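Local structure of uncharacterized protein (Bacteroides vulgatus, 4FMR) at the interface of chains A and B. The protein probably binds DNA through an HU/IHF-like domain, which is joined to a second domain of immunoglobulin-like fold whose role the structure alone does not show. Residues are numbered along the deposited sequence; one frame, centred on the assembly and turned at random. Chains: chain A/B, uncharacterized hypothetical protein.

The interface of chains A and B. Residues chain A 66, 69-70; chain B 4, 79, 111-112, 115, 119.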
# COMPACT_ATOMS: atom_id res chain seq x y z
N ALA A 66 -3.49 -13.76 6.21
CA ALA A 66 -4.13 -12.94 7.25
C ALA A 66 -3.61 -13.32 8.62
O ALA A 66 -3.20 -12.44 9.39
CB ALA A 66 -5.66 -13.05 7.21
N LEU A 69 0.14 -12.17 9.08
CA LEU A 69 0.22 -10.73 9.31
C LEU A 69 -0.28 -10.34 10.69
O LEU A 69 0.32 -9.45 11.33
CB LEU A 69 -0.60 -9.99 8.22
CG LEU A 69 0.01 -10.06 6.82
CD1 LEU A 69 -0.99 -9.67 5.74
CD2 LEU A 69 1.28 -9.21 6.74
N MSE A 70 -1.36 -11.00 11.17
CA MSE A 70 -1.96 -10.69 12.46
C MSE A 70 -1.19 -11.36 13.60
O MSE A 70 -1.50 -11.12 14.77
CB MSE A 70 -3.44 -11.08 12.48
CG MSE A 70 -4.31 -10.18 11.61
SE MSE A 70 -4.11 -8.28 12.09
CE MSE A 70 -3.15 -7.67 10.56
N ASN B 4 -5.92 -13.43 17.53
CA ASN B 4 -4.59 -13.04 17.08
C ASN B 4 -3.98 -12.04 18.05
O ASN B 4 -4.71 -11.25 18.65
CB ASN B 4 -4.64 -12.44 15.69
CG ASN B 4 -5.29 -13.27 14.64
OD1 ASN B 4 -4.90 -14.40 14.39
ND2 ASN B 4 -6.23 -12.67 13.91
N LEU B 79 -7.43 -10.06 0.17
CA LEU B 79 -6.23 -9.54 0.81
C LEU B 79 -5.91 -8.11 0.45
O LEU B 79 -5.30 -7.42 1.25
CB LEU B 79 -5.00 -10.41 0.46
CG LEU B 79 -4.94 -11.81 1.06
CD1 LEU B 79 -3.67 -12.48 0.66
CD2 LEU B 79 -5.05 -11.78 2.60
N ALA B 111 -10.54 -9.41 3.84
CA ALA B 111 -10.02 -10.52 4.67
C ALA B 111 -9.07 -10.01 5.74
O ALA B 111 -9.13 -10.50 6.87
CB ALA B 111 -9.32 -11.57 3.81
N LEU B 112 -8.27 -8.96 5.43
CA LEU B 112 -7.36 -8.36 6.38
C LEU B 112 -8.11 -7.49 7.36
O LEU B 112 -7.83 -7.59 8.56
CB LEU B 112 -6.24 -7.57 5.69
CG LEU B 112 -5.25 -8.45 4.88
CD1 LEU B 112 -4.16 -7.60 4.25
CD2 LEU B 112 -4.69 -9.59 5.74
N ALA B 115 -9.77 -9.85 9.83
CA ALA B 115 -8.70 -10.42 10.68
C ALA B 115 -8.23 -9.40 11.75
O ALA B 115 -8.00 -9.79 12.89
CB ALA B 115 -7.52 -10.86 9.81
N THR B 119 -7.92 -9.23 16.35
CA THR B 119 -6.54 -9.07 16.79
C THR B 119 -6.46 -8.05 17.91
O THR B 119 -7.02 -6.96 17.79
CB THR B 119 -5.65 -8.68 15.59
OG1 THR B 119 -5.92 -9.60 14.53
CG2 THR B 119 -4.12 -8.68 15.93
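The last turn of helix 51-69 of chain A, with A:Ala66 and A:Leu69, and the residue just after it, A:Met70, lie against B:Leu112 and B:Ala115 of helix 110-117, B:Thr119 of strand 119-126 and B:Asn4 of strand 4-12. This is one patch of a two-fold interface between copies of the protein, and its twin has the chains exchanged. HU and IHF proteins work as dimers, so this pairing may be the biological one. The small side chain of A:Ala66 probably allows the close approach of the two helices. Its CA lies 3.7 Å from CD2 of B:Leu112, and its methyl CB is 3.9 Å from CB of B:Ala115. The same B:Leu112 CD2 also meets CD1 of A:Leu69, at 3.7 Å, where the leucine side chains meet at a slant.

A:Met70 is a selenomethionine. Chi1 of -71° puts its CG beside the backbone N and close to the methyl of B:Ala115, 3.7 Å from its CB. The bend at chi2 then turns the selenium towards the hydroxyl of B:Thr119. The selenomethionine side chain runs nearly perpendicular to that of B:Thr119. The amide of B:Asn4 packs against CB of A:Met70, with ND2 3.5 Å away.

Hydrogen bonds within chain B hold the threonine hydroxyl in place. B:Asn4 ND2 donates to OG1 at 3.1 Å, and OG1 lies 16° out of the plane of that amide. OG1 in turn donates to the backbone O of B:Ala115 at 2.7 Å, from above the carbonyl plane. A valine at B:Thr119 would probably leave the B:Asn4 amide without this acceptor, freer to turn beside A:Met70, and the carbonyl of B:Ala115 without this donor. As built, B:Thr119 OG1 sits 3.3 Å from SE of A:Met70.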